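Local coordinates for protein kappa-carrageenase (PDB 5OCR) that probably hydrolyses the beta-1,4 linkages of kappa-carrageenan, a red-algal galactan, through its family 16 glycoside hydrolase domain, the part of a longer secreted protein present here, at residues 48-51 / 52-55; 224-227 / 228-232. One frame throughout, in Å; residues are numbered along the deposited sequence. Where two conformers were deposited one is given.

Contact 1: residues 48-51 / 52-55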
ATOM      1  N   PRO A  48       4.039   7.724   6.419  1.00 31.46           N
ATOM      2  CA  PRO A  48       4.109   6.573   7.340  1.00 36.24           C
ATOM      3  C   PRO A  48       5.450   6.408   7.999  1.00 38.74           C
ATOM      4  O   PRO A  48       6.525   6.641   7.393  1.00 35.55           O
ATOM      5  CB  PRO A  48       3.831   5.320   6.456  1.00 33.94           C
ATOM      6  CG  PRO A  48       3.408   5.811   5.138  1.00 32.97           C
ATOM      7  CD  PRO A  48       3.482   7.328   5.106  1.00 31.06           C
ATOM      8  N   ASN A  49       5.376   6.056   9.278  1.00 39.84           N
ATOM      9  CA  ASN A  49       6.546   5.531  10.020  1.00 46.54           C
ATOM     10  C   ASN A  49       7.087   4.319   9.286  1.00 47.23           C
ATOM     11  O   ASN A  49       6.334   3.417   8.954  1.00 52.49           O
ATOM     12  CB  ASN A  49       6.110   5.179  11.452  1.00 51.14           C
ATOM     13  CG  ASN A  49       5.980   6.418  12.311  1.00 57.14           C
ATOM     14  OD1 ASN A  49       6.783   7.358  12.183  1.00 54.75           O
ATOM     15  ND2 ASN A  49       4.971   6.439  13.194  1.00 59.66           N
ATOM     16  N   THR A  50       8.343   4.354   8.881  1.00 42.35           N
ATOM     17  CA  THR A  50       8.912   3.197   8.242  1.00 41.17           C
ATOM     18  C   THR A  50      10.186   3.037   8.992  1.00 43.13           C
ATOM     19  O   THR A  50      10.918   4.020   9.218  1.00 44.14           O
ATOM     20  CB  THR A  50       9.202   3.461   6.770  1.00 40.24           C
ATOM     21  OG1 THR A  50       9.707   4.798   6.656  1.00 44.40           O
ATOM     22  CG2 THR A  50       7.897   3.427   5.962  1.00 40.50           C
ATOM     23  N   SER A  51      10.441   1.823   9.430  1.00 41.90           N
ATOM     24  CA  SER A  51      11.643   1.615  10.249  1.00 43.58           C
ATOM     25  C   SER A  51      12.786   1.209   9.336  1.00 38.66           C
ATOM     26  O   SER A  51      13.965   1.296   9.725  1.00 36.23           O
ATOM     27  CB  SER A  51      11.362   0.575  11.348  1.00 49.64           C
ATOM     28  OG  SER A  51      10.683  -0.548  10.810  1.00 53.96           O
ATOM     29  N   ALA A  52      12.433   0.797   8.110  1.00 33.45           N
ATOM     30  CA  ALA A  52      13.377   0.249   7.195  1.00 28.51           C
ATOM     31  C   ALA A  52      13.821   1.086   6.044  1.00 25.61           C
ATOM     32  O   ALA A  52      14.701   0.661   5.335  1.00 30.13           O
ATOM     33  CB  ALA A  52      12.985  -1.185   6.734  1.00 29.72           C
ATOM     34  N   TRP A  53      13.195   2.268   5.782  1.00 25.42           N
ATOM     35  CA  TRP A  53      13.663   3.149   4.719  1.00 23.47           C
ATOM     36  C   TRP A  53      13.078   4.497   4.967  1.00 23.08           C
ATOM     37  O   TRP A  53      12.284   4.581   5.875  1.00 23.83           O
ATOM     38  CB  TRP A  53      13.230   2.623   3.340  1.00 22.86           C
ATOM     39  CG  TRP A  53      11.736   2.645   3.105  1.00 22.05           C
ATOM     40  CD1 TRP A  53      11.014   3.679   2.500  1.00 21.67           C
ATOM     41  CD2 TRP A  53      10.751   1.600   3.413  1.00 21.36           C
ATOM     42  NE1 TRP A  53       9.678   3.362   2.441  1.00 21.91           N
ATOM     43  CE2 TRP A  53       9.443   2.120   2.928  1.00 21.64           C
ATOM     44  CE3 TRP A  53      10.785   0.347   4.070  1.00 22.58           C
ATOM     45  CZ2 TRP A  53       8.221   1.398   3.147  1.00 21.40           C
ATOM     46  CZ3 TRP A  53       9.594  -0.368   4.252  1.00 23.29           C
ATOM     47  CH2 TRP A  53       8.350   0.134   3.785  1.00 22.42           C
ATOM     48  N   LYS A  54      13.438   5.512   4.205  1.00 23.72           N
ATOM     49  CA  LYS A  54      12.846   6.836   4.317  1.00 25.93           C
ATOM     50  C   LYS A  54      12.196   7.311   3.008  1.00 25.74           C
ATOM     51  O   LYS A  54      12.453   6.748   1.935  1.00 26.51           O
ATOM     52  CB  LYS A  54      13.917   7.843   4.712  1.00 28.28           C
ATOM     53  CG  LYS A  54      14.158   7.654   6.224  1.00 33.57           C
ATOM     54  CD  LYS A  54      15.371   8.321   6.764  1.00 34.85           C
ATOM     55  CE  LYS A  54      15.338   8.181   8.294  1.00 34.90           C
ATOM     56  NZ  LYS A  54      15.470   6.760   8.697  1.00 36.99           N
ATOM     57  N   TRP A  55      11.396   8.355   3.103  1.00 24.26           N
ATOM     58  CA  TRP A  55      10.747   8.876   1.927  1.00 23.87           C
ATOM     59  C   TRP A  55      11.499  10.043   1.437  1.00 24.62           C
ATOM     60  O   TRP A  55      11.989  10.836   2.267  1.00 26.16           O
ATOM     61  CB  TRP A  55       9.319   9.327   2.278  1.00 23.63           C
ATOM     62  CG  TRP A  55       8.527   8.236   2.912  1.00 23.42           C
ATOM     63  CD1 TRP A  55       8.090   8.151   4.248  1.00 23.76           C
ATOM     64  CD2 TRP A  55       7.992   7.028   2.240  1.00 22.92           C
ATOM     65  NE1 TRP A  55       7.307   7.046   4.435  1.00 24.38           N
ATOM     66  CE2 TRP A  55       7.284   6.275   3.270  1.00 23.54           C
ATOM     67  CE3 TRP A  55       8.073   6.506   0.928  1.00 22.43           C
ATOM     68  CZ2 TRP A  55       6.631   5.069   2.999  1.00 22.17           C
ATOM     69  CZ3 TRP A  55       7.409   5.308   0.655  1.00 22.39           C
ATOM     70  CH2 TRP A  55       6.753   4.567   1.678  1.00 21.72           C
TER
HETATM   71  O   HOH W   1      13.087   5.114   9.052  1.00 34.41           O
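The carbonyl oxygen of Trp-53 takes the hydroxyl of Thr-50, OG1 giving its hydrogen to O at 2.7 Å, from 31° off the carbonyl plane. A water also reaches Trp-53 O, weakly, and accepts from Lys-54 NZ at 2.9 Å; the same ammonium group is bonded to Asp-81 O and Thr-84 OG1. With chi1 at 39°, Thr-50 OG1 sits between its own N and C, and CG2 falls anti to the carbonyl carbon, where it meets both indoles. The methyl lies over the six-membered ring of Trp-53 in a CH-pi contact, 3.8 Å from CG2 to the ring centroid and displaced toward the rim. CG2 also meets Trp-55 CZ2 obliquely at 3.6 Å. The two indoles stand nearly perpendicular, Trp-53 presenting its NE1 edge over a Trp-55 face, toward the rim. Trp-55 NE1 donates to Pro-48 O at 3.1 Å, within the plane of the indole and on a carbonyl lone pair, while Pro-48 CG packs against CZ2 of the same ring. Lys-54 pairs through its backbone with strand 86-97. One threonine thus ties the loop twice to the chain entering strand 54-55, by hydroxyl and by methyl, and the Trp-55 N-H to Pro-48 O bond limits rotation of that indole.

Contact 2: residues 224-227 / 228-232; sequences KPNK and YWHRP
Asn-226 and Trp-229, both buried, are joined by two hydrogen bonds through one side-chain amide. OD1 accepts from Trp-229 N at 2.9 Å, in the plane of the amide carbonyl, and ND2 donates to Trp-229 O at 3.0 Å, nearly straight at 157° but arriving above that carbonyl's plane; ND2 has a second acceptor in Asn-208 O. CG of Asn-226 is anti to the backbone N (chi1 -171°), which swings the amide across to the backbone of Trp-229. The His-230 ring stacks on this amide, their planes 8° apart, with OD1 over the ring toward its rim. NE2 of the same imidazole donates to Asn-226 O at 2.8 Å, a bent bond arriving well above the Asn-226 carbonyl plane, and ND1 bonds to Tyr-99 OH, so both ring nitrogens are engaged. Trp-229 turns its edge to OD1 and to the backbone N of Lys-227, while its NE1 bonds to His-165 O. On the looser side, exposed Lys-227 runs its extended chain alongside partly exposed Tyr-228: CG makes a CH-pi contact over the centre of the phenol face, 3.8 Å from its centroid, and CE approaches OH at 3.3 Å. NZ continues to a salt bridge with Glu-185. Asn-226 and Trp-229 each centre an inverse gamma turn, together shaping the compact connection from strand 219-225 to strand 233-241 in this GH16 beta-jellyroll.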
ATOM      1  N   LYS A 224     -14.642  -9.176   2.997  1.00 20.39           N
ATOM      2  CA  LYS A 224     -14.582  -9.431   4.448  1.00 22.18           C
ATOM      3  C   LYS A 224     -15.558  -8.548   5.176  1.00 21.93           C
ATOM      4  O   LYS A 224     -15.853  -7.425   4.748  1.00 20.90           O
ATOM      5  CB  LYS A 224     -13.216  -9.142   5.091  1.00 20.77           C
ATOM      6  CG  LYS A 224     -12.003  -9.874   4.509  1.00 21.97           C
ATOM      7  CD  LYS A 224     -12.041 -11.328   4.888  1.00 22.67           C
ATOM      8  CE  LYS A 224     -10.596 -11.777   4.937  1.00 24.96           C
ATOM      9  NZ  LYS A 224     -10.605 -13.251   4.645  1.00 26.26           N
ATOM     10  N   PRO A 225     -16.069  -9.040   6.312  1.00 22.35           N
ATOM     11  CA  PRO A 225     -16.935  -8.096   7.087  1.00 21.73           C
ATOM     12  C   PRO A 225     -16.150  -6.923   7.608  1.00 21.87           C
ATOM     13  O   PRO A 225     -14.998  -7.098   7.990  1.00 22.02           O
ATOM     14  CB  PRO A 225     -17.319  -8.927   8.348  1.00 23.00           C
ATOM     15  CG  PRO A 225     -17.221 -10.359   7.845  1.00 24.29           C
ATOM     16  CD  PRO A 225     -16.012 -10.397   6.901  1.00 22.93           C
ATOM     17  N   ASN A 226     -16.794  -5.756   7.729  1.00 19.96           N
ATOM     18  CA  ASN A 226     -16.028  -4.525   8.219  1.00 20.84           C
ATOM     19  C   ASN A 226     -16.103  -4.439   9.726  1.00 20.76           C
ATOM     20  O   ASN A 226     -17.014  -3.802  10.305  1.00 22.36           O
ATOM     21  CB  ASN A 226     -16.587  -3.252   7.545  1.00 20.00           C
ATOM     22  CG  ASN A 226     -15.715  -2.063   7.835  1.00 19.37           C
ATOM     23  OD1 ASN A 226     -14.853  -2.203   8.692  1.00 20.70           O
ATOM     24  ND2 ASN A 226     -15.865  -0.963   7.114  1.00 18.40           N
ATOM     25  N   LYS A 227     -15.182  -5.137  10.398  1.00 22.30           N
ATOM     26  CA  LYS A 227     -15.256  -5.192  11.847  1.00 24.79           C
ATOM     27  C   LYS A 227     -14.706  -3.932  12.461  1.00 24.62           C
ATOM     28  O   LYS A 227     -15.338  -3.360  13.346  1.00 28.86           O
ATOM     29  CB  LYS A 227     -14.466  -6.403  12.367  1.00 26.39           C
ATOM     30  CG  LYS A 227     -14.735  -6.740  13.784  1.00 32.11           C
ATOM     31  CD  LYS A 227     -14.333  -8.235  13.907  1.00 33.46           C
ATOM     32  CE  LYS A 227     -14.236  -8.626  15.344  1.00 40.83           C
ATOM     33  NZ  LYS A 227     -13.758 -10.035  15.220  1.00 39.68           N
ATOM     34  N   TYR A 228     -13.526  -3.524  12.012  1.00 23.64           N
ATOM     35  CA  TYR A 228     -12.783  -2.461  12.728  1.00 22.57           C
ATOM     36  C   TYR A 228     -12.558  -1.221  11.913  1.00 25.37           C
ATOM     37  O   TYR A 228     -12.137  -0.235  12.475  1.00 29.79           O
ATOM     38  CB  TYR A 228     -11.437  -3.014  13.145  1.00 21.66           C
ATOM     39  CG  TYR A 228     -11.520  -4.130  14.140  1.00 22.28           C
ATOM     40  CD1 TYR A 228     -12.245  -3.981  15.329  1.00 23.24           C
ATOM     41  CD2 TYR A 228     -10.840  -5.343  13.905  1.00 22.89           C
ATOM     42  CE1 TYR A 228     -12.290  -5.042  16.276  1.00 24.80           C
ATOM     43  CE2 TYR A 228     -10.875  -6.376  14.820  1.00 23.68           C
ATOM     44  CZ  TYR A 228     -11.631  -6.253  15.969  1.00 25.50           C
ATOM     45  OH  TYR A 228     -11.641  -7.323  16.869  1.00 30.24           O
ATOM     46  N   TRP A 229     -12.800  -1.278  10.588  1.00 22.91           N
ATOM     47  CA  TRP A 229     -12.294  -0.312   9.611  1.00 20.71           C
ATOM     48  C   TRP A 229     -13.264   0.812   9.345  1.00 21.64           C
ATOM     49  O   TRP A 229     -13.808   0.986   8.206  1.00 20.12           O
ATOM     50  CB  TRP A 229     -11.841  -1.065   8.321  1.00 19.66           C
ATOM     51  CG  TRP A 229     -10.780  -2.015   8.730  1.00 19.62           C
ATOM     52  CD1 TRP A 229      -9.415  -1.730   8.840  1.00 19.23           C
ATOM     53  CD2 TRP A 229     -10.947  -3.406   9.172  1.00 18.86           C
ATOM     54  NE1 TRP A 229      -8.737  -2.821   9.331  1.00 18.75           N
ATOM     55  CE2 TRP A 229      -9.628  -3.859   9.592  1.00 19.19           C
ATOM     56  CE3 TRP A 229     -12.061  -4.294   9.300  1.00 19.43           C
ATOM     57  CZ2 TRP A 229      -9.433  -5.185  10.115  1.00 18.89           C
ATOM     58  CZ3 TRP A 229     -11.846  -5.611   9.842  1.00 19.04           C
ATOM     59  CH2 TRP A 229     -10.575  -6.011  10.212  1.00 20.09           C
ATOM     60  N   HIS A 230     -13.498   1.566  10.431  1.00 22.29           N
ATOM     61  CA  HIS A 230     -14.461   2.628  10.434  1.00 22.41           C
ATOM     62  C   HIS A 230     -13.824   3.922  10.779  1.00 23.00           C
ATOM     63  O   HIS A 230     -14.562   4.838  11.180  1.00 26.29           O
ATOM     64  CB  HIS A 230     -15.629   2.342  11.401  1.00 23.86           C
ATOM     65  CG  HIS A 230     -16.271   0.973  11.164  1.00 23.41           C
ATOM     66  ND1 HIS A 230     -17.153   0.773  10.187  1.00 22.58           N
ATOM     67  CD2 HIS A 230     -16.100  -0.258  11.797  1.00 23.58           C
ATOM     68  CE1 HIS A 230     -17.585  -0.501  10.199  1.00 21.12           C
ATOM     69  NE2 HIS A 230     -16.914  -1.147  11.153  1.00 22.21           N
ATOM     70  N   ARG A 231     -12.503   4.044  10.722  1.00 21.78           N
ATOM     71  CA  ARG A 231     -11.859   5.334  11.067  0.50 21.95           C
ATOM     72  C   ARG A 231     -11.527   6.076   9.747  1.00 21.09           C
ATOM     73  O   ARG A 231     -11.403   5.445   8.704  1.00 21.88           O
ATOM     74  CB  ARG A 231     -10.557   5.057  11.830  0.50 23.75           C
ATOM     75  CG  ARG A 231     -10.789   4.409  13.204  0.50 25.00           C
ATOM     76  CD  ARG A 231      -9.460   4.117  13.892  0.50 26.72           C
ATOM     77  NE  ARG A 231      -8.478   5.168  13.805  0.50 29.38           N
ATOM     78  CZ  ARG A 231      -8.440   6.213  14.630  0.50 30.49           C
ATOM     79  NH1 ARG A 231      -9.334   6.322  15.596  0.50 30.28           N
ATOM     80  NH2 ARG A 231      -7.485   7.123  14.507  0.50 30.64           N
ATOM     81  N   PRO A 232     -11.354   7.403   9.787  1.00 20.69           N
ATOM     82  CA  PRO A 232     -10.947   8.128   8.551  1.00 20.68           C
ATOM     83  C   PRO A 232      -9.509   7.740   8.164  1.00 19.25           C
ATOM     84  O   PRO A 232      -8.633   7.592   9.041  1.00 21.15           O
ATOM     85  CB  PRO A 232     -10.951   9.625   8.986  1.00 19.44           C
ATOM     86  CG  PRO A 232     -11.919   9.644  10.207  1.00 20.30           C
ATOM     87  CD  PRO A 232     -11.618   8.329  10.935  1.00 21.00           C
TER

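Contacts 1 and 2 do not touch: their centres lie 25 Å apart and their nearest atoms about 13 Å apart. Residues 228-232 lead into strand 233-241, which later passes beside contact 1, where Ser-238 meets Trp-55 and Leu-241 meets Trp-53. Strand 86-97 pairs with both strand 54-55 and strand 233-241, so the two contacts reach the same sheet. Strand 134-144 carries the E-I-D-x-x-E sequence of GH16 enzymes and is probably the catalytic strand, as in the family; Trp-229 of contact 2 packs on its Ser-137 and Ile-139. A glycerol, probably from the crystallisation liquor, lies about 6 Å from the Trp-53 side chain. The magnesium-binding residues belong to neither contact.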